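Local coordinates for succinoglycan biosynthesis protein (PDB 3B55) that binds a calcium ion and, judged by its erythromycin esterase-like family, may act as a hydrolase, although its actual reaction is not established, at residues Ile173-Tyr187 / Glu251-Phe265. The protein carries 1 engineered substitution. Residues are numbered along the deposited sequence; the frame is centred on the assembly and turned at random.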
ATOM      1  N   ILE A 173      -6.877  -6.737  -3.869  1.00 16.36           N
ATOM      2  CA  ILE A 173      -7.913  -7.517  -4.545  1.00 17.49           C
ATOM      3  C   ILE A 173      -8.822  -8.322  -3.610  1.00 19.56           C
ATOM      4  O   ILE A 173      -9.026  -9.517  -3.824  1.00 18.57           O
ATOM      5  CB  ILE A 173      -7.277  -8.524  -5.517  1.00 19.06           C
ATOM      6  CG1 ILE A 173      -6.241  -9.363  -4.764  1.00 14.89           C
ATOM      7  CG2 ILE A 173      -6.643  -7.800  -6.687  1.00 18.39           C
ATOM      8  CD1 ILE A 173      -5.696 -10.531  -5.556  1.00 22.08           C
ATOM      9  N   GLN A 174      -9.373  -7.686  -2.586  1.00 18.19           N
ATOM     10  CA  GLN A 174     -10.245  -8.397  -1.668  1.00 20.86           C
ATOM     11  C   GLN A 174     -11.613  -8.574  -2.323  1.00 19.60           C
ATOM     12  O   GLN A 174     -12.502  -9.235  -1.782  1.00 17.73           O
ATOM     13  CB  GLN A 174     -10.360  -7.618  -0.357  1.00 21.76           C
ATOM     14  CG  GLN A 174      -9.016  -7.093   0.135  1.00 36.45           C
ATOM     15  CD  GLN A 174      -8.775  -7.358   1.609  1.00 49.66           C
ATOM     16  OE1 GLN A 174      -8.689  -8.509   2.038  1.00 53.11           O
ATOM     17  NE2 GLN A 174      -8.662  -6.290   2.391  1.00 52.64           N
ATOM     18  N   SER A 175     -11.764  -7.980  -3.504  1.00 18.90           N
ATOM     19  CA  SER A 175     -13.006  -8.057  -4.258  1.00 17.46           C
ATOM     20  C   SER A 175     -12.833  -7.483  -5.667  1.00 17.27           C
ATOM     21  O   SER A 175     -11.855  -6.802  -5.967  1.00 16.43           O
ATOM     22  CB  SER A 175     -14.114  -7.285  -3.536  1.00 19.60           C
ATOM     23  OG  SER A 175     -13.849  -5.893  -3.554  1.00 16.40           O
ATOM     24  N   VAL A 176     -13.796  -7.780  -6.529  1.00 18.32           N
ATOM     25  CA  VAL A 176     -13.801  -7.302  -7.906  1.00 18.28           C
ATOM     26  C   VAL A 176     -15.231  -6.875  -8.188  1.00 18.56           C
ATOM     27  O   VAL A 176     -16.034  -7.655  -8.715  1.00 18.30           O
ATOM     28  CB  VAL A 176     -13.428  -8.415  -8.893  1.00 17.47           C
ATOM     29  CG1 VAL A 176     -13.502  -7.883 -10.314  1.00 18.67           C
ATOM     30  CG2 VAL A 176     -12.036  -8.944  -8.579  1.00 17.58           C
ATOM     31  N   ASN A 177     -15.552  -5.638  -7.833  1.00 14.74           N
ATOM     32  CA  ASN A 177     -16.904  -5.142  -8.034  1.00 19.54           C
ATOM     33  C   ASN A 177     -17.264  -4.985  -9.505  1.00 17.21           C
ATOM     34  O   ASN A 177     -16.431  -5.153 -10.389  1.00 18.61           O
ATOM     35  CB  ASN A 177     -17.098  -3.827  -7.276  1.00 18.70           C
ATOM     36  CG  ASN A 177     -16.771  -3.966  -5.790  1.00 28.65           C
ATOM     37  OD1 ASN A 177     -16.987  -5.027  -5.195  1.00 30.81           O
ATOM     38  ND2 ASN A 177     -16.260  -2.897  -5.185  1.00 30.37           N
ATOM     39  N   GLU A 178     -18.520  -4.648  -9.751  1.00 21.10           N
ATOM     40  CA  GLU A 178     -19.044  -4.499 -11.096  1.00 21.81           C
ATOM     41  C   GLU A 178     -18.408  -3.401 -11.961  1.00 21.56           C
ATOM     42  O   GLU A 178     -18.371  -3.533 -13.188  1.00 20.02           O
ATOM     43  CB  GLU A 178     -20.562  -4.308 -11.005  1.00 24.28           C
ATOM     44  CG  GLU A 178     -21.327  -4.645 -12.267  1.00 33.76           C
ATOM     45  CD  GLU A 178     -22.816  -4.813 -12.005  1.00 43.99           C
ATOM     46  OE1 GLU A 178     -23.581  -4.999 -12.979  1.00 42.60           O
ATOM     47  OE2 GLU A 178     -23.217  -4.766 -10.819  1.00 38.91           O
ATOM     48  N   ASN A 179     -17.899  -2.331 -11.357  1.00 18.06           N
ATOM     49  CA  ASN A 179     -17.293  -1.272 -12.165  1.00 19.27           C
ATOM     50  C   ASN A 179     -16.118  -1.775 -12.995  1.00 18.87           C
ATOM     51  O   ASN A 179     -15.882  -1.290 -14.099  1.00 21.57           O
ATOM     52  CB  ASN A 179     -16.858  -0.080 -11.294  1.00 22.19           C
ATOM     53  CG  ASN A 179     -16.056  -0.495 -10.068  1.00 24.82           C
ATOM     54  OD1 ASN A 179     -15.854  -1.686  -9.805  1.00 29.31           O
ATOM     55  ND2 ASN A 179     -15.586   0.493  -9.315  1.00 24.58           N
ATOM     56  N   VAL A 180     -15.387  -2.752 -12.475  1.00 17.63           N
ATOM     57  CA  VAL A 180     -14.256  -3.305 -13.210  1.00 15.43           C
ATOM     58  C   VAL A 180     -14.774  -4.027 -14.452  1.00 14.73           C
ATOM     59  O   VAL A 180     -14.224  -3.884 -15.540  1.00 16.59           O
ATOM     60  CB  VAL A 180     -13.457  -4.301 -12.340  1.00 15.18           C
ATOM     61  CG1 VAL A 180     -12.506  -5.119 -13.210  1.00  8.18           C
ATOM     62  CG2 VAL A 180     -12.679  -3.542 -11.278  1.00 15.67           C
ATOM     63  N   TYR A 181     -15.837  -4.806 -14.271  1.00 15.48           N
ATOM     64  CA  TYR A 181     -16.451  -5.555 -15.360  1.00 18.71           C
ATOM     65  C   TYR A 181     -17.042  -4.619 -16.413  1.00 20.26           C
ATOM     66  O   TYR A 181     -16.925  -4.886 -17.611  1.00 22.29           O
ATOM     67  CB  TYR A 181     -17.542  -6.480 -14.816  1.00 15.34           C
ATOM     68  CG  TYR A 181     -16.996  -7.614 -13.981  1.00 14.32           C
ATOM     69  CD1 TYR A 181     -16.375  -8.712 -14.582  1.00 16.66           C
ATOM     70  CD2 TYR A 181     -17.081  -7.586 -12.590  1.00 12.88           C
ATOM     71  CE1 TYR A 181     -15.852  -9.755 -13.817  1.00 12.93           C
ATOM     72  CE2 TYR A 181     -16.562  -8.621 -11.817  1.00 10.74           C
ATOM     73  CZ  TYR A 181     -15.950  -9.701 -12.437  1.00 12.11           C
ATOM     74  OH  TYR A 181     -15.440 -10.730 -11.679  1.00 12.73           O
ATOM     75  N   ASN A 182     -17.672  -3.529 -15.971  1.00 21.42           N
ATOM     76  CA  ASN A 182     -18.258  -2.575 -16.905  1.00 21.51           C
ATOM     77  C   ASN A 182     -17.203  -1.858 -17.736  1.00 21.02           C
ATOM     78  O   ASN A 182     -17.498  -1.399 -18.837  1.00 25.48           O
ATOM     79  CB  ASN A 182     -19.125  -1.543 -16.179  1.00 22.64           C
ATOM     80  CG  ASN A 182     -20.385  -2.151 -15.592  1.00 25.11           C
ATOM     81  OD1 ASN A 182     -20.988  -3.048 -16.178  1.00 31.06           O
ATOM     82  ND2 ASN A 182     -20.799  -1.649 -14.435  1.00 34.48           N
ATOM     83  N   ASN A 183     -15.982  -1.741 -17.220  1.00 20.52           N
ATOM     84  CA  ASN A 183     -14.919  -1.094 -17.993  1.00 21.17           C
ATOM     85  C   ASN A 183     -14.572  -1.966 -19.192  1.00 22.94           C
ATOM     86  O   ASN A 183     -14.366  -1.470 -20.301  1.00 26.79           O
ATOM     87  CB  ASN A 183     -13.657  -0.883 -17.148  1.00 17.21           C
ATOM     88  CG  ASN A 183     -13.780   0.291 -16.197  1.00 23.36           C
ATOM     89  OD1 ASN A 183     -14.515   1.245 -16.463  1.00 16.45           O
ATOM     90  ND2 ASN A 183     -13.040   0.240 -15.092  1.00 21.02           N
ATOM     91  N   ILE A 184     -14.502  -3.272 -18.958  1.00 23.11           N
ATOM     92  CA  ILE A 184     -14.190  -4.223 -20.016  1.00 20.73           C
ATOM     93  C   ILE A 184     -15.356  -4.295 -20.997  1.00 21.75           C
ATOM     94  O   ILE A 184     -15.161  -4.268 -22.211  1.00 20.89           O
ATOM     95  CB  ILE A 184     -13.926  -5.632 -19.434  1.00 22.93           C
ATOM     96  CG1 ILE A 184     -12.712  -5.583 -18.499  1.00 23.22           C
ATOM     97  CG2 ILE A 184     -13.703  -6.641 -20.566  1.00 14.90           C
ATOM     98  CD1 ILE A 184     -12.493  -6.869 -17.722  1.00 15.52           C
ATOM     99  N   ILE A 185     -16.568  -4.394 -20.463  1.00 23.48           N
ATOM    100  CA  ILE A 185     -17.773  -4.457 -21.288  1.00 26.05           C
ATOM    101  C   ILE A 185     -17.871  -3.226 -22.199  1.00 28.93           C
ATOM    102  O   ILE A 185     -18.070  -3.345 -23.413  1.00 30.35           O
ATOM    103  CB  ILE A 185     -19.050  -4.523 -20.399  1.00 25.50           C
ATOM    104  CG1 ILE A 185     -19.194  -5.918 -19.781  1.00 27.80           C
ATOM    105  CG2 ILE A 185     -20.288  -4.175 -21.214  1.00 26.50           C
ATOM    106  CD1 ILE A 185     -19.419  -7.032 -20.798  1.00 26.14           C
ATOM    107  N   GLU A 186     -17.720  -2.048 -21.604  1.00 28.65           N
ATOM    108  CA  GLU A 186     -17.811  -0.791 -22.335  1.00 31.79           C
ATOM    109  C   GLU A 186     -16.781  -0.607 -23.440  1.00 31.80           C
ATOM    110  O   GLU A 186     -17.097  -0.075 -24.505  1.00 34.08           O
ATOM    111  CB  GLU A 186     -17.730   0.388 -21.359  1.00 31.72           C
ATOM    112  CG  GLU A 186     -18.997   0.591 -20.554  1.00 39.63           C
ATOM    113  CD  GLU A 186     -20.209   0.774 -21.450  1.00 56.00           C
ATOM    114  OE1 GLU A 186     -20.176   1.687 -22.306  1.00 53.00           O
ATOM    115  OE2 GLU A 186     -21.190   0.009 -21.300  1.00 54.35           O
ATOM    116  N   TYR A 187     -15.553  -1.049 -23.192  1.00 32.50           N
ATOM    117  CA  TYR A 187     -14.482  -0.904 -24.173  1.00 31.24           C
ATOM    118  C   TYR A 187     -14.635  -1.833 -25.380  1.00 30.16           C
ATOM    119  O   TYR A 187     -14.222  -1.493 -26.486  1.00 30.94           O
ATOM    120  CB  TYR A 187     -13.129  -1.163 -23.510  1.00 29.89           C
ATOM    121  CG  TYR A 187     -11.940  -0.873 -24.396  1.00 28.46           C
ATOM    122  CD1 TYR A 187     -11.404   0.415 -24.483  1.00 25.53           C
ATOM    123  CD2 TYR A 187     -11.350  -1.885 -25.149  1.00 23.74           C
ATOM    124  CE1 TYR A 187     -10.304   0.681 -25.300  1.00 20.65           C
ATOM    125  CE2 TYR A 187     -10.255  -1.633 -25.967  1.00 21.59           C
ATOM    126  CZ  TYR A 187      -9.735  -0.348 -26.037  1.00 22.27           C
ATOM    127  OH  TYR A 187      -8.646  -0.106 -26.840  1.00 27.81           O
ATOM    128  N   GLU A 251      -5.222   2.949 -23.501  1.00 36.03           N
ATOM    129  CA  GLU A 251      -6.526   2.608 -22.947  1.00 34.68           C
ATOM    130  C   GLU A 251      -6.697   1.094 -22.974  1.00 33.30           C
ATOM    131  O   GLU A 251      -7.349   0.522 -22.102  1.00 33.87           O
ATOM    132  CB  GLU A 251      -7.658   3.259 -23.739  1.00 37.31           C
ATOM    133  CG  GLU A 251      -7.554   4.766 -23.862  1.00 50.54           C
ATOM    134  CD  GLU A 251      -8.806   5.388 -24.453  1.00 65.03           C
ATOM    135  OE1 GLU A 251      -9.410   4.774 -25.360  1.00 69.67           O
ATOM    136  OE2 GLU A 251      -9.181   6.498 -24.016  1.00 71.62           O
ATOM    137  N   PHE A 252      -6.126   0.440 -23.980  1.00 30.31           N
ATOM    138  CA  PHE A 252      -6.228  -1.009 -24.051  1.00 27.66           C
ATOM    139  C   PHE A 252      -5.380  -1.589 -22.927  1.00 25.64           C
ATOM    140  O   PHE A 252      -5.652  -2.680 -22.422  1.00 26.52           O
ATOM    141  CB  PHE A 252      -5.734  -1.528 -25.400  1.00 25.67           C
ATOM    142  CG  PHE A 252      -5.672  -3.031 -25.481  1.00 30.43           C
ATOM    143  CD1 PHE A 252      -4.495  -3.713 -25.173  1.00 27.24           C
ATOM    144  CD2 PHE A 252      -6.803  -3.769 -25.836  1.00 24.81           C
ATOM    145  CE1 PHE A 252      -4.447  -5.108 -25.218  1.00 24.57           C
ATOM    146  CE2 PHE A 252      -6.764  -5.162 -25.882  1.00 21.12           C
ATOM    147  CZ  PHE A 252      -5.586  -5.832 -25.571  1.00 18.87           C
ATOM    148  N   ALA A 253      -4.348  -0.848 -22.538  1.00 25.94           N
ATOM    149  CA  ALA A 253      -3.475  -1.285 -21.457  1.00 25.08           C
ATOM    150  C   ALA A 253      -4.305  -1.353 -20.183  1.00 24.72           C
ATOM    151  O   ALA A 253      -4.217  -2.323 -19.422  1.00 25.00           O
ATOM    152  CB  ALA A 253      -2.314  -0.305 -21.287  1.00 22.65           C
ATOM    153  N   TRP A 254      -5.117  -0.324 -19.961  1.00 22.07           N
ATOM    154  CA  TRP A 254      -5.976  -0.277 -18.786  1.00 22.45           C
ATOM    155  C   TRP A 254      -6.930  -1.463 -18.763  1.00 20.76           C
ATOM    156  O   TRP A 254      -7.057  -2.154 -17.752  1.00 20.08           O
ATOM    157  CB  TRP A 254      -6.814   1.007 -18.758  1.00 27.85           C
ATOM    158  CG  TRP A 254      -6.170   2.168 -18.055  1.00 34.40           C
ATOM    159  CD1 TRP A 254      -5.538   3.234 -18.633  1.00 34.25           C
ATOM    160  CD2 TRP A 254      -6.104   2.381 -16.641  1.00 36.45           C
ATOM    161  NE1 TRP A 254      -5.085   4.098 -17.665  1.00 32.90           N
ATOM    162  CE2 TRP A 254      -5.417   3.598 -16.432  1.00 36.22           C
ATOM    163  CE3 TRP A 254      -6.557   1.660 -15.528  1.00 33.24           C
ATOM    164  CZ2 TRP A 254      -5.175   4.114 -15.153  1.00 34.26           C
ATOM    165  CZ3 TRP A 254      -6.318   2.171 -14.257  1.00 33.09           C
ATOM    166  CH2 TRP A 254      -5.631   3.389 -14.081  1.00 34.44           C
ATOM    167  N   ILE A 255      -7.610  -1.687 -19.882  1.00 17.65           N
ATOM    168  CA  ILE A 255      -8.576  -2.777 -19.991  1.00 15.51           C
ATOM    169  C   ILE A 255      -7.938  -4.112 -19.642  1.00 16.83           C
ATOM    170  O   ILE A 255      -8.472  -4.874 -18.841  1.00 17.77           O
ATOM    171  CB  ILE A 255      -9.164  -2.837 -21.414  1.00 13.58           C
ATOM    172  CG1 ILE A 255      -9.814  -1.488 -21.752  1.00 16.62           C
ATOM    173  CG2 ILE A 255     -10.158  -3.976 -21.527  1.00 15.67           C
ATOM    174  CD1 ILE A 255     -10.845  -1.012 -20.735  1.00 16.10           C
ATOM    175  N   LYS A 256      -6.783  -4.373 -20.242  1.00 15.82           N
ATOM    176  CA  LYS A 256      -6.045  -5.605 -20.013  1.00 15.65           C
ATOM    177  C   LYS A 256      -5.755  -5.821 -18.523  1.00 15.83           C
ATOM    178  O   LYS A 256      -5.871  -6.936 -18.011  1.00 13.90           O
ATOM    179  CB  LYS A 256      -4.737  -5.555 -20.806  1.00 16.04           C
ATOM    180  CG  LYS A 256      -3.956  -6.838 -20.810  1.00 24.36           C
ATOM    181  CD  LYS A 256      -2.857  -6.792 -21.852  1.00 39.66           C
ATOM    182  CE  LYS A 256      -2.070  -8.084 -21.836  1.00 41.65           C
ATOM    183  NZ  LYS A 256      -3.009  -9.236 -21.893  1.00 45.64           N
ATOM    184  N   GLN A 257      -5.397  -4.744 -17.827  1.00 17.61           N
ATOM    185  CA  GLN A 257      -5.089  -4.819 -16.406  1.00 18.01           C
ATOM    186  C   GLN A 257      -6.349  -5.101 -15.596  1.00 16.91           C
ATOM    187  O   GLN A 257      -6.312  -5.871 -14.629  1.00 17.46           O
ATOM    188  CB  GLN A 257      -4.442  -3.520 -15.929  1.00 16.68           C
ATOM    189  CG  GLN A 257      -4.055  -3.553 -14.463  1.00 24.33           C
ATOM    190  CD  GLN A 257      -3.084  -4.675 -14.126  1.00 21.15           C
ATOM    191  OE1 GLN A 257      -2.780  -4.907 -12.956  1.00 35.67           O
ATOM    192  NE2 GLN A 257      -2.596  -5.373 -15.146  1.00 22.05           N
ATOM    193  N   ASN A 258      -7.456  -4.475 -15.989  1.00 17.16           N
ATOM    194  CA  ASN A 258      -8.734  -4.688 -15.319  1.00 18.49           C
ATOM    195  C   ASN A 258      -9.077  -6.175 -15.390  1.00 15.97           C
ATOM    196  O   ASN A 258      -9.598  -6.744 -14.430  1.00 20.08           O
ATOM    197  CB  ASN A 258      -9.835  -3.874 -16.001  1.00 16.76           C
ATOM    198  CG  ASN A 258      -9.796  -2.401 -15.621  1.00 24.36           C
ATOM    199  OD1 ASN A 258     -10.449  -1.980 -14.666  1.00 21.67           O
ATOM    200  ND2 ASN A 258      -9.018  -1.617 -16.357  1.00 18.95           N
ATOM    201  N   ALA A 259      -8.787  -6.804 -16.528  1.00 16.21           N
ATOM    202  CA  ALA A 259      -9.062  -8.233 -16.696  1.00 14.23           C
ATOM    203  C   ALA A 259      -8.082  -9.012 -15.823  1.00 11.29           C
ATOM    204  O   ALA A 259      -8.423 -10.041 -15.234  1.00 10.29           O
ATOM    205  CB  ALA A 259      -8.895  -8.640 -18.158  1.00 12.29           C
ATOM    206  N   ARG A 260      -6.857  -8.508 -15.747  1.00 12.13           N
ATOM    207  CA  ARG A 260      -5.820  -9.136 -14.941  1.00 12.49           C
ATOM    208  C   ARG A 260      -6.256  -9.202 -13.474  1.00 11.95           C
ATOM    209  O   ARG A 260      -5.909 -10.132 -12.752  1.00 11.52           O
ATOM    210  CB  ARG A 260      -4.527  -8.337 -15.045  1.00 17.12           C
ATOM    211  CG  ARG A 260      -3.342  -9.056 -14.463  1.00 26.17           C
ATOM    212  CD  ARG A 260      -2.879 -10.155 -15.401  1.00 31.78           C
ATOM    213  NE  ARG A 260      -1.917 -11.044 -14.756  1.00 41.46           N
ATOM    214  CZ  ARG A 260      -2.251 -12.051 -13.956  1.00 37.37           C
ATOM    215  NH1 ARG A 260      -3.527 -12.302 -13.704  1.00 39.63           N
ATOM    216  NH2 ARG A 260      -1.310 -12.801 -13.404  1.00 38.70           N
ATOM    217  N   ILE A 261      -7.011  -8.204 -13.032  1.00 11.32           N
ATOM    218  CA  ILE A 261      -7.481  -8.168 -11.651  1.00 10.34           C
ATOM    219  C   ILE A 261      -8.416  -9.345 -11.356  1.00  9.79           C
ATOM    220  O   ILE A 261      -8.361  -9.927 -10.275  1.00 10.32           O
ATOM    221  CB  ILE A 261      -8.212  -6.843 -11.349  1.00  7.41           C
ATOM    222  CG1 ILE A 261      -7.225  -5.673 -11.441  1.00  8.36           C
ATOM    223  CG2 ILE A 261      -8.856  -6.901  -9.973  1.00 14.03           C
ATOM    224  CD1 ILE A 261      -6.123  -5.693 -10.389  1.00  3.85           C
ATOM    225  N   ILE A 262      -9.271  -9.682 -12.319  1.00  8.37           N
ATOM    226  CA  ILE A 262     -10.211 -10.786 -12.174  1.00  9.37           C
ATOM    227  C   ILE A 262      -9.457 -12.107 -12.019  1.00  9.26           C
ATOM    228  O   ILE A 262      -9.859 -12.967 -11.228  1.00 12.81           O
ATOM    229  CB  ILE A 262     -11.149 -10.883 -13.398  1.00 10.88           C
ATOM    230  CG1 ILE A 262     -11.792  -9.522 -13.669  1.00 10.05           C
ATOM    231  CG2 ILE A 262     -12.226 -11.930 -13.141  1.00  6.24           C
ATOM    232  CD1 ILE A 262     -12.578  -9.451 -14.959  1.00 14.26           C
ATOM    233  N   GLU A 263      -8.375 -12.279 -12.778  1.00 12.42           N
ATOM    234  CA  GLU A 263      -7.572 -13.495 -12.672  1.00 11.97           C
ATOM    235  C   GLU A 263      -6.869 -13.535 -11.317  1.00 11.01           C
ATOM    236  O   GLU A 263      -6.753 -14.597 -10.697  1.00 10.08           O
ATOM    237  CB  GLU A 263      -6.508 -13.549 -13.761  1.00 12.42           C
ATOM    238  CG  GLU A 263      -7.020 -13.795 -15.171  1.00 19.82           C
ATOM    239  CD  GLU A 263      -5.880 -13.933 -16.162  1.00 26.17           C
ATOM    240  OE1 GLU A 263      -5.251 -15.014 -16.210  1.00 24.68           O
ATOM    241  OE2 GLU A 263      -5.600 -12.947 -16.875  1.00 22.28           O
ATOM    242  N   GLN A 264      -6.388 -12.375 -10.870  1.00  9.00           N
ATOM    243  CA  GLN A 264      -5.696 -12.296  -9.590  1.00 11.34           C
ATOM    244  C   GLN A 264      -6.635 -12.706  -8.466  1.00 13.96           C
ATOM    245  O   GLN A 264      -6.256 -13.461  -7.565  1.00 10.96           O
ATOM    246  CB  GLN A 264      -5.185 -10.877  -9.336  1.00 10.01           C
ATOM    247  CG  GLN A 264      -4.002 -10.458 -10.210  1.00  8.43           C
ATOM    248  CD  GLN A 264      -3.625  -9.009  -9.994  1.00 10.04           C
ATOM    249  OE1 GLN A 264      -4.279  -8.297  -9.233  1.00  7.15           O
ATOM    250  NE2 GLN A 264      -2.584  -8.558 -10.676  1.00 11.34           N
ATOM    251  N   PHE A 265      -7.866 -12.211  -8.532  1.00 10.43           N
ATOM    252  CA  PHE A 265      -8.845 -12.530  -7.514  1.00 10.49           C
ATOM    253  C   PHE A 265      -9.242 -14.005  -7.538  1.00 11.05           C
ATOM    254  O   PHE A 265      -9.212 -14.671  -6.508  1.00 12.96           O
ATOM    255  CB  PHE A 265     -10.082 -11.633  -7.675  1.00 11.32           C
ATOM    256  CG  PHE A 265     -11.195 -11.957  -6.717  1.00 13.93           C
ATOM    257  CD1 PHE A 265     -12.156 -12.917  -7.034  1.00 15.88           C
ATOM    258  CD2 PHE A 265     -11.252 -11.343  -5.469  1.00 15.50           C
ATOM    259  CE1 PHE A 265     -13.156 -13.258  -6.119  1.00  8.13           C
ATOM    260  CE2 PHE A 265     -12.248 -11.681  -4.547  1.00 13.33           C
ATOM    261  CZ  PHE A 265     -13.199 -12.641  -4.877  1.00  7.46           C
TER
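Helix 178-187 and the loop leading into it from edge strand 167-172 run back along helix 251-265, with Ile-173 beside Phe-265 at one end and Ile-184 beside Ile-255 toward the other. The two helix axes come within 9.2 Å at a signed crossing angle of -137°, a roughly antiparallel pair in the helical part of this erythromycin esterase-like fold, packed with a single knob-into-hole contact. Ile-184 is the knob, set among Ile-255, Asn-258, Ala-259 and Ile-262; its CD1 lies 3.8 Å from CD1 of Ile-262. That same Ile-262 methyl approaches CE1 of Tyr-181, whose hydroxyl is hydrogen-bonded to Thr-210 OG1. Next to the knob, Asn-183 ND2 gives a weak hydrogen bond to Asn-258 OD1 (3.4 Å), the two amide planes standing 78° apart.

In the loop, Val-176 puts CG2 against CB of Phe-265 at 3.4 Å and CG1 against Ile-262. The backbone oxygens of Ile-173 and Gln-174 lie at the edge of the Phe-265 ring, Ile-173 O 3.3 Å from CD2. Helix 278-298 packs against Ile-173 and Ile-261, while helix 221-240 backs Ala-259 and Ile-262. At the far end, CG of Tyr-187 is anti to its backbone N (chi1 -173°), which carries the ring onto Ile-255; its hydroxyl reaches Leu-245 O, and Ile-255 CG1 makes a CH-pi contact over one ring face, 3.7 Å from the centroid.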